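Local coordinates for protein pyruvate kinase (Cryptosporidium parvum, PDB 4DRS) that probably catalyses the last step of glycolysis, turning phosphoenolpyruvate and ADP into pyruvate and ATP, at residues 99-107 with 460-471; 61-70 with 370-378. One frame throughout, in Å; residues are numbered along the deposited sequence.

Interaction 1. Residues 99-107 with 460-471; sequences RPHSTVGIM and ARGLKIARGVKT. With SO4 (sulfate ion), chain D.
Thr103 and Thr471 meet hydroxyl to hydroxyl where the barrel domain abuts the alpha/beta domain, in a polar interdomain contact bridged by a sulfate, probably from the crystallisation liquor. Thr103 OG1 donates to Thr471 OG1 over 3.1 Å, the two side chains crossing at about a right angle. Thr471 OG1 in turn donates to sulfate O4, being placed between its own backbone N and carbonyl carbon (chi1 58°), while Thr471 N reaches the same oxygen. Lys464 NZ is the third donor to O4, 3.1 Å away; its chain folds twice to get there, its CE lying 3.5 Å from Thr103 O, and NZ keeps a weak bond to Val469 O. Two other sulfate oxygens take bonds too: O3 from Thr103 N (3.0 Å, nearly straight at 164°), O1 from Lys470 NZ (2.8 Å). The anion thus draws donors from both domains, and the two lysines probably offset its charge. Beside this polar patch, Thr103 CG2 rests 3.8 Å from Ala460 CB, and Arg461 lays its CG 3.5 Å from Val104 O before its guanidinium goes on to a salt bridge with Asp231. Gly105 starts strand 105-109 of the barrel, bonded to strand 72-76 on one side; Lys464 packs on Val72 of that strand, while Thr471 lies in edge strand 469-473 against Ala452 of strand 449-454.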
loop_
_atom_site.group_PDB
_atom_site.type_symbol
_atom_site.label_atom_id
_atom_site.label_comp_id
_atom_site.label_asym_id
_atom_site.label_seq_id
_atom_site.Cartn_x
_atom_site.Cartn_y
_atom_site.Cartn_z
ATOM N N ARG A 99 -10.622 39.680 24.966
ATOM C CA ARG A 99 -10.943 38.348 24.458
ATOM C C ARG A 99 -10.219 37.260 25.259
ATOM O O ARG A 99 -9.306 36.616 24.738
ATOM C CB ARG A 99 -10.607 38.238 22.962
ATOM C CG ARG A 99 -11.577 38.949 22.026
ATOM C CD ARG A 99 -12.920 38.237 21.964
ATOM N NE ARG A 99 -13.903 38.932 21.130
ATOM C CZ ARG A 99 -14.656 39.959 21.527
ATOM N NH1 ARG A 99 -14.536 40.453 22.759
ATOM N NH2 ARG A 99 -15.526 40.504 20.680
ATOM N N PRO A 100 -10.648 37.034 26.520
ATOM C CA PRO A 100 -9.959 36.129 27.450
ATOM C C PRO A 100 -9.893 34.666 26.994
ATOM O O PRO A 100 -9.022 33.924 27.457
ATOM C CB PRO A 100 -10.790 36.247 28.736
ATOM C CG PRO A 100 -12.144 36.661 28.274
ATOM C CD PRO A 100 -11.892 37.570 27.107
ATOM N N HIS A 101 -10.801 34.259 26.108
ATOM C CA HIS A 101 -10.791 32.895 25.562
ATOM C C HIS A 101 -9.945 32.758 24.318
ATOM O O HIS A 101 -9.967 31.718 23.651
ATOM C CB HIS A 101 -12.212 32.393 25.298
ATOM C CG HIS A 101 -13.046 32.218 26.551
ATOM N ND1 HIS A 101 -12.553 31.673 27.684
ATOM C CD2 HIS A 101 -14.386 32.520 26.810
ATOM C CE1 HIS A 101 -13.520 31.643 28.626
ATOM N NE2 HIS A 101 -14.641 32.160 28.089
ATOM N N SER A 102 -9.196 33.808 23.992
ATOM C CA SER A 102 -8.301 33.782 22.845
ATOM C C SER A 102 -6.875 34.082 23.269
ATOM O O SER A 102 -6.644 34.760 24.269
ATOM C CB SER A 102 -8.753 34.778 21.771
ATOM O OG SER A 102 -9.863 34.270 21.047
ATOM N N THR A 103 -5.929 33.545 22.506
ATOM C CA THR A 103 -4.515 33.842 22.684
ATOM C C THR A 103 -4.025 34.454 21.380
ATOM O O THR A 103 -4.260 33.899 20.308
ATOM C CB THR A 103 -3.708 32.572 23.032
ATOM O OG1 THR A 103 -4.309 31.914 24.155
ATOM C CG2 THR A 103 -2.274 32.922 23.386
ATOM N N VAL A 104 -3.370 35.608 21.472
ATOM C CA VAL A 104 -2.835 36.288 20.291
ATOM C C VAL A 104 -1.317 36.394 20.396
ATOM O O VAL A 104 -0.794 36.935 21.371
ATOM C CB VAL A 104 -3.456 37.694 20.104
ATOM C CG1 VAL A 104 -2.895 38.383 18.866
ATOM C CG2 VAL A 104 -4.975 37.612 20.018
ATOM N N GLY A 105 -0.614 35.872 19.393
ATOM C CA GLY A 105 0.832 36.038 19.312
ATOM C C GLY A 105 1.167 37.324 18.582
ATOM O O GLY A 105 0.378 37.803 17.758
ATOM N N ILE A 106 2.332 37.893 18.884
ATOM C CA ILE A 106 2.775 39.120 18.218
ATOM C C ILE A 106 4.117 38.909 17.521
ATOM O O ILE A 106 5.072 38.420 18.130
ATOM C CB ILE A 106 2.820 40.335 19.176
ATOM C CG1 ILE A 106 1.489 40.466 19.924
ATOM C CG2 ILE A 106 3.100 41.615 18.400
ATOM C CD1 ILE A 106 1.481 41.487 21.039
ATOM N N MET A 107 4.159 39.282 16.239
ATOM C CA MET A 107 5.299 39.056 15.355
ATOM C C MET A 107 5.902 40.382 14.877
ATOM O O MET A 107 5.195 41.256 14.365
ATOM C CB MET A 107 4.857 38.217 14.145
ATOM C CG MET A 107 5.857 38.144 12.989
ATOM S SD MET A 107 5.240 37.239 11.544
ATOM C CE MET A 107 5.403 35.536 12.081
ATOM N N ALA A 460 1.840 29.683 25.262
ATOM C CA ALA A 460 0.597 29.727 24.495
ATOM C C ALA A 460 0.713 30.597 23.229
ATOM O O ALA A 460 0.276 30.189 22.153
ATOM C CB ALA A 460 -0.554 30.189 25.374
ATOM N N ARG A 461 1.314 31.779 23.353
ATOM C CA ARG A 461 1.483 32.666 22.199
ATOM C C ARG A 461 2.417 32.058 21.161
ATOM O O ARG A 461 2.216 32.233 19.958
ATOM C CB ARG A 461 2.031 34.027 22.615
ATOM C CG ARG A 461 1.112 34.865 23.480
ATOM C CD ARG A 461 1.821 36.139 23.899
ATOM N NE ARG A 461 1.706 36.310 25.337
ATOM C CZ ARG A 461 2.720 36.416 26.185
ATOM N NH1 ARG A 461 3.977 36.412 25.769
ATOM N NH2 ARG A 461 2.456 36.551 27.470
ATOM N N GLY A 462 3.441 31.356 21.638
ATOM C CA GLY A 462 4.399 30.703 20.764
ATOM C C GLY A 462 3.734 29.656 19.897
ATOM O O GLY A 462 4.139 29.436 18.753
ATOM N N LEU A 463 2.695 29.025 20.440
ATOM C CA LEU A 463 1.988 27.947 19.755
ATOM C C LEU A 463 0.982 28.432 18.708
ATOM O O LEU A 463 0.318 27.620 18.052
ATOM C CB LEU A 463 1.289 27.041 20.771
ATOM C CG LEU A 463 2.158 26.066 21.573
ATOM C CD1 LEU A 463 1.350 25.468 22.712
ATOM C CD2 LEU A 463 2.747 24.964 20.697
ATOM N N LYS A 464 0.879 29.746 18.539
ATOM C CA LYS A 464 -0.105 30.312 17.625
ATOM C C LYS A 464 0.287 30.182 16.155
ATOM O O LYS A 464 -0.471 30.587 15.276
ATOM C CB LYS A 464 -0.447 31.757 17.998
ATOM C CG LYS A 464 -1.141 31.913 19.352
ATOM C CD LYS A 464 -2.141 30.801 19.658
ATOM C CE LYS A 464 -3.388 30.866 18.782
ATOM N NZ LYS A 464 -4.055 29.530 18.694
ATOM N N ILE A 465 1.462 29.610 15.898
ATOM C CA ILE A 465 1.887 29.299 14.534
ATOM C C ILE A 465 1.861 27.791 14.229
ATOM O O ILE A 465 2.220 27.366 13.128
ATOM C CB ILE A 465 3.283 29.872 14.208
ATOM C CG1 ILE A 465 4.295 29.473 15.290
ATOM C CG2 ILE A 465 3.205 31.385 14.002
ATOM C CD1 ILE A 465 5.737 29.511 14.821
ATOM N N ALA A 466 1.433 26.991 15.204
ATOM C CA ALA A 466 1.342 25.543 15.030
ATOM C C ALA A 466 -0.077 25.138 14.639
ATOM O O ALA A 466 -1.039 25.483 15.334
ATOM C CB ALA A 466 1.771 24.826 16.302
ATOM N N ARG A 467 -0.198 24.402 13.535
ATOM C CA ARG A 467 -1.505 23.996 13.022
ATOM C C ARG A 467 -2.297 23.165 14.031
ATOM O O ARG A 467 -1.754 22.247 14.667
ATOM C CB ARG A 467 -1.368 23.223 11.710
ATOM C CG ARG A 467 -2.706 22.981 11.030
ATOM C CD ARG A 467 -2.643 21.915 9.957
ATOM N NE ARG A 467 -2.195 22.455 8.682
ATOM C CZ ARG A 467 -2.448 21.901 7.499
ATOM N NH1 ARG A 467 -3.168 20.788 7.419
ATOM N NH2 ARG A 467 -1.987 22.469 6.393
ATOM N N GLY A 468 -3.573 23.515 14.175
ATOM C CA GLY A 468 -4.524 22.761 14.980
ATOM C C GLY A 468 -4.333 22.830 16.483
ATOM O O GLY A 468 -4.888 22.011 17.211
ATOM N N VAL A 469 -3.555 23.800 16.954
ATOM C CA VAL A 469 -3.302 23.934 18.383
ATOM C C VAL A 469 -4.108 25.083 18.992
ATOM O O VAL A 469 -3.964 26.244 18.608
ATOM C CB VAL A 469 -1.793 24.092 18.699
ATOM C CG1 VAL A 469 -1.560 24.187 20.199
ATOM C CG2 VAL A 469 -0.994 22.928 18.124
ATOM N N LYS A 470 -4.975 24.736 19.933
ATOM C CA LYS A 470 -5.665 25.717 20.755
ATOM C C LYS A 470 -5.042 25.626 22.145
ATOM O O LYS A 470 -4.624 24.545 22.561
ATOM C CB LYS A 470 -7.168 25.424 20.794
ATOM C CG LYS A 470 -7.971 26.371 21.678
ATOM C CD LYS A 470 -9.468 26.101 21.604
ATOM C CE LYS A 470 -10.258 27.101 22.439
ATOM N NZ LYS A 470 -10.327 28.470 21.847
ATOM N N THR A 471 -4.968 26.747 22.856
ATOM C CA THR A 471 -4.288 26.772 24.151
ATOM C C THR A 471 -5.179 27.196 25.325
ATOM O O THR A 471 -5.997 28.109 25.203
ATOM C CB THR A 471 -3.055 27.693 24.116
ATOM O OG1 THR A 471 -3.461 29.012 23.735
ATOM C CG2 THR A 471 -2.013 27.180 23.127
HETATM S S SO4 D . -6.926 29.895 21.071
HETATM O O1 SO4 D . -7.816 29.667 22.231
HETATM O O2 SO4 D . -7.417 29.134 19.900
HETATM O O3 SO4 D . -6.939 31.345 20.754
HETATM O O4 SO4 D . -5.556 29.447 21.423
#

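Interaction 2. Residues 61-70 with 370-378; sequences SLIGLIDKGM and FPFDAVNVM
Phe372 pushes its ring edge-on into the helix of residues 61-68, a knob in the hole formed by Ser61, Gly64, Leu65 and Lys68. Phe372 CE1 approaches Ser61 O to 3.1 Å, with the oxygen near the ring plane; that carbonyl already accepts the helical bond from Leu65 N, so the aromatic C-H edge comes in as a second neighbour. Phe372 CZ lies 3.6 Å from Ser61 CB, and the hydroxyl of Ser61 bonds to Asn58. Gly64, with no side chain, lets the ring edge come close to the backbone, Phe372 CE1 being 3.7 Å from Gly64 CA. With its CG anti to the carbonyl carbon (chi1 -57°), Phe372 swings the ring across to the other helix.

The two helices belong to the TIM barrel and follow its first and last strands, 47-51 and 358-361, which lie side by side where the barrel closes. The segments 61-68 and 371-378 run almost parallel, at 16°, their axes approaching to 9.0 Å.

On the side facing strand 358-361, Leu65 CD2 meets Val375 CG2 at 3.6 Å, both residues also touching Thr365; Val375 packs on Leu361 of that strand as well. Its other methyl, Val375 CG1, is held anti to the backbone N and sits 3.6 Å from Lys68 CB. From there Lys68 bends at chi2 (-69°) and crosses the Phe372 side chain at about a right angle, Lys68 CD 3.7 Å from Asn376 ND2 and Lys68 CE 4.0 Å from Phe372 CB, so its aliphatic part does the packing. Beyond it, Gly69 ends the helix in a Schellman motif with positive phi, Met70 N returning a bond to Leu65 O.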
loop_
_atom_site.group_PDB
_atom_site.type_symbol
_atom_site.label_atom_id
_atom_site.label_comp_id
_atom_site.label_asym_id
_atom_site.label_seq_id
_atom_site.Cartn_x
_atom_site.Cartn_y
_atom_site.Cartn_z
ATOM N N SER A 61 -11.103 47.442 15.903
ATOM C CA SER A 61 -10.742 46.680 14.706
ATOM C C SER A 61 -9.962 45.412 15.036
ATOM O O SER A 61 -10.164 44.369 14.408
ATOM C CB SER A 61 -9.918 47.531 13.744
ATOM O OG SER A 61 -10.684 48.595 13.224
ATOM N N LEU A 62 -9.068 45.509 16.015
ATOM C CA LEU A 62 -8.253 44.370 16.416
ATOM C C LEU A 62 -9.090 43.264 17.069
ATOM O O LEU A 62 -8.869 42.084 16.810
ATOM C CB LEU A 62 -7.094 44.827 17.307
ATOM C CG LEU A 62 -5.982 45.562 16.544
ATOM C CD1 LEU A 62 -5.139 46.422 17.471
ATOM C CD2 LEU A 62 -5.110 44.584 15.771
ATOM N N ILE A 63 -10.058 43.658 17.893
ATOM C CA ILE A 63 -11.029 42.726 18.459
ATOM C C ILE A 63 -11.767 42.009 17.328
ATOM O O ILE A 63 -11.899 40.776 17.342
ATOM C CB ILE A 63 -12.034 43.449 19.380
ATOM C CG1 ILE A 63 -11.352 43.886 20.679
ATOM C CG2 ILE A 63 -13.235 42.565 19.684
ATOM C CD1 ILE A 63 -12.194 44.818 21.524
ATOM N N GLY A 64 -12.225 42.786 16.345
ATOM C CA GLY A 64 -12.872 42.242 15.159
ATOM C C GLY A 64 -12.015 41.193 14.469
ATOM O O GLY A 64 -12.503 40.114 14.137
ATOM N N LEU A 65 -10.734 41.507 14.279
ATOM C CA LEU A 65 -9.789 40.583 13.651
ATOM C C LEU A 65 -9.632 39.270 14.419
ATOM O O LEU A 65 -9.524 38.202 13.807
ATOM C CB LEU A 65 -8.425 41.244 13.442
ATOM C CG LEU A 65 -8.348 42.373 12.412
ATOM C CD1 LEU A 65 -6.981 43.040 12.483
ATOM C CD2 LEU A 65 -8.634 41.872 11.003
ATOM N N ILE A 66 -9.627 39.354 15.748
ATOM C CA ILE A 66 -9.635 38.161 16.590
ATOM C C ILE A 66 -10.906 37.332 16.338
ATOM O O ILE A 66 -10.832 36.114 16.154
ATOM C CB ILE A 66 -9.479 38.509 18.092
ATOM C CG1 ILE A 66 -8.156 39.258 18.334
ATOM C CG2 ILE A 66 -9.565 37.249 18.956
ATOM C CD1 ILE A 66 -8.009 39.864 19.713
ATOM N N ASP A 67 -12.061 37.999 16.304
ATOM C CA ASP A 67 -13.344 37.322 16.087
ATOM C C ASP A 67 -13.428 36.640 14.724
ATOM O O ASP A 67 -14.091 35.609 14.581
ATOM C CB ASP A 67 -14.511 38.295 16.262
ATOM C CG ASP A 67 -14.776 38.643 17.722
ATOM O OD1 ASP A 67 -14.223 37.968 18.619
ATOM O OD2 ASP A 67 -15.549 39.594 17.974
ATOM N N LYS A 68 -12.750 37.216 13.734
ATOM C CA LYS A 68 -12.749 36.675 12.382
ATOM C C LYS A 68 -11.744 35.532 12.227
ATOM O O LYS A 68 -11.842 34.739 11.288
ATOM C CB LYS A 68 -12.467 37.773 11.345
ATOM C CG LYS A 68 -13.334 39.026 11.441
ATOM C CD LYS A 68 -14.783 38.772 11.063
ATOM C CE LYS A 68 -15.626 40.025 11.260
ATOM N NZ LYS A 68 -17.082 39.742 11.102
ATOM N N GLY A 69 -10.769 35.455 13.131
ATOM C CA GLY A 69 -9.836 34.329 13.143
ATOM C C GLY A 69 -8.348 34.602 13.282
ATOM O O GLY A 69 -7.542 33.684 13.113
ATOM N N MET A 70 -7.968 35.842 13.590
ATOM C CA MET A 70 -6.540 36.183 13.727
ATOM C C MET A 70 -5.884 35.427 14.881
ATOM O O MET A 70 -6.349 35.499 16.019
ATOM C CB MET A 70 -6.327 37.697 13.891
ATOM C CG MET A 70 -4.868 38.107 14.078
ATOM S SD MET A 70 -4.586 39.875 14.322
ATOM C CE MET A 70 -5.424 40.159 15.882
ATOM N N PHE A 370 -11.335 46.576 2.984
ATOM C CA PHE A 370 -12.160 45.546 3.621
ATOM C C PHE A 370 -11.321 44.522 4.398
ATOM O O PHE A 370 -11.177 43.375 3.962
ATOM C CB PHE A 370 -13.049 44.849 2.580
ATOM C CG PHE A 370 -13.916 45.793 1.790
ATOM C CD1 PHE A 370 -15.135 46.235 2.300
ATOM C CD2 PHE A 370 -13.513 46.246 0.536
ATOM C CE1 PHE A 370 -15.934 47.108 1.574
ATOM C CE2 PHE A 370 -14.309 47.117 -0.195
ATOM C CZ PHE A 370 -15.520 47.549 0.325
ATOM N N PRO A 371 -10.772 44.932 5.563
ATOM C CA PRO A 371 -9.898 44.066 6.359
ATOM C C PRO A 371 -10.634 42.893 7.009
ATOM O O PRO A 371 -10.110 41.775 7.024
ATOM C CB PRO A 371 -9.346 45.011 7.443
ATOM C CG PRO A 371 -9.676 46.395 6.983
ATOM C CD PRO A 371 -10.943 46.249 6.201
ATOM N N PHE A 372 -11.831 43.148 7.534
ATOM C CA PHE A 372 -12.611 42.131 8.246
ATOM C C PHE A 372 -13.168 41.044 7.328
ATOM O O PHE A 372 -13.160 39.864 7.688
ATOM C CB PHE A 372 -13.743 42.775 9.048
ATOM C CG PHE A 372 -13.274 43.796 10.039
ATOM C CD1 PHE A 372 -12.746 43.404 11.266
ATOM C CD2 PHE A 372 -13.358 45.156 9.745
ATOM C CE1 PHE A 372 -12.312 44.349 12.180
ATOM C CE2 PHE A 372 -12.924 46.107 10.657
ATOM C CZ PHE A 372 -12.402 45.700 11.874
ATOM N N ASP A 373 -13.646 41.454 6.153
ATOM C CA ASP A 373 -14.165 40.525 5.147
ATOM C C ASP A 373 -13.123 39.489 4.715
ATOM O O ASP A 373 -13.428 38.298 4.628
ATOM C CB ASP A 373 -14.686 41.291 3.925
ATOM C CG ASP A 373 -15.966 42.061 4.213
ATOM O OD1 ASP A 373 -16.879 41.496 4.858
ATOM O OD2 ASP A 373 -16.064 43.233 3.782
ATOM N N ALA A 374 -11.900 39.952 4.464
ATOM C CA ALA A 374 -10.806 39.098 3.997
ATOM C C ALA A 374 -10.466 37.963 4.965
ATOM O O ALA A 374 -10.443 36.794 4.570
ATOM C CB ALA A 374 -9.570 39.935 3.689
ATOM N N VAL A 375 -10.215 38.313 6.227
ATOM C CA VAL A 375 -9.902 37.335 7.267
ATOM C C VAL A 375 -10.984 36.265 7.348
ATOM O O VAL A 375 -10.686 35.070 7.388
ATOM C CB VAL A 375 -9.752 37.999 8.652
ATOM C CG1 VAL A 375 -9.318 36.982 9.697
ATOM C CG2 VAL A 375 -8.754 39.136 8.594
ATOM N N ASN A 376 -12.234 36.711 7.366
ATOM C CA ASN A 376 -13.376 35.823 7.492
ATOM C C ASN A 376 -13.473 34.841 6.323
ATOM O O ASN A 376 -13.686 33.644 6.521
ATOM C CB ASN A 376 -14.659 36.643 7.638
ATOM C CG ASN A 376 -15.831 35.801 8.084
ATOM O OD1 ASN A 376 -16.532 35.210 7.262
ATOM N ND2 ASN A 376 -16.048 35.738 9.392
ATOM N N VAL A 377 -13.304 35.363 5.113
ATOM C CA VAL A 377 -13.214 34.552 3.901
ATOM C C VAL A 377 -12.057 33.539 3.990
ATOM O O VAL A 377 -12.261 32.335 3.793
ATOM C CB VAL A 377 -13.080 35.463 2.652
ATOM C CG1 VAL A 377 -12.500 34.714 1.457
ATOM C CG2 VAL A 377 -14.430 36.080 2.304
ATOM N N MET A 378 -10.862 34.032 4.312
ATOM C CA MET A 378 -9.668 33.194 4.410
ATOM C C MET A 378 -9.870 32.060 5.415
ATOM O O MET A 378 -9.498 30.914 5.152
ATOM C CB MET A 378 -8.438 34.040 4.775
ATOM C CG MET A 378 -7.106 33.350 4.498
ATOM S SD MET A 378 -5.666 34.442 4.378
ATOM C CE MET A 378 -5.339 34.786 6.105
#

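Interaction 2 joins two helices within the barrel, whereas interaction 1 joins the barrel to the alpha/beta domain. Both are partly buried, yet their chemistry is unlike: 61-70 with 370-378 has no hydrogen bond across it and relies on an aromatic knob and aliphatic packing, while 99-107 with 460-471 has a hydroxyl pair at its heart, with amides and lysines gathered on a bound sulfate. They are directly connected. Arg99 NE makes a salt bridge to Asp67 OD1 at 2.7 Å, and Ile66 packs against Ser102 and Val104. The helix of 61-68 therefore meets 371-378 with one flank and the stretch leading into the third barrel strand with another.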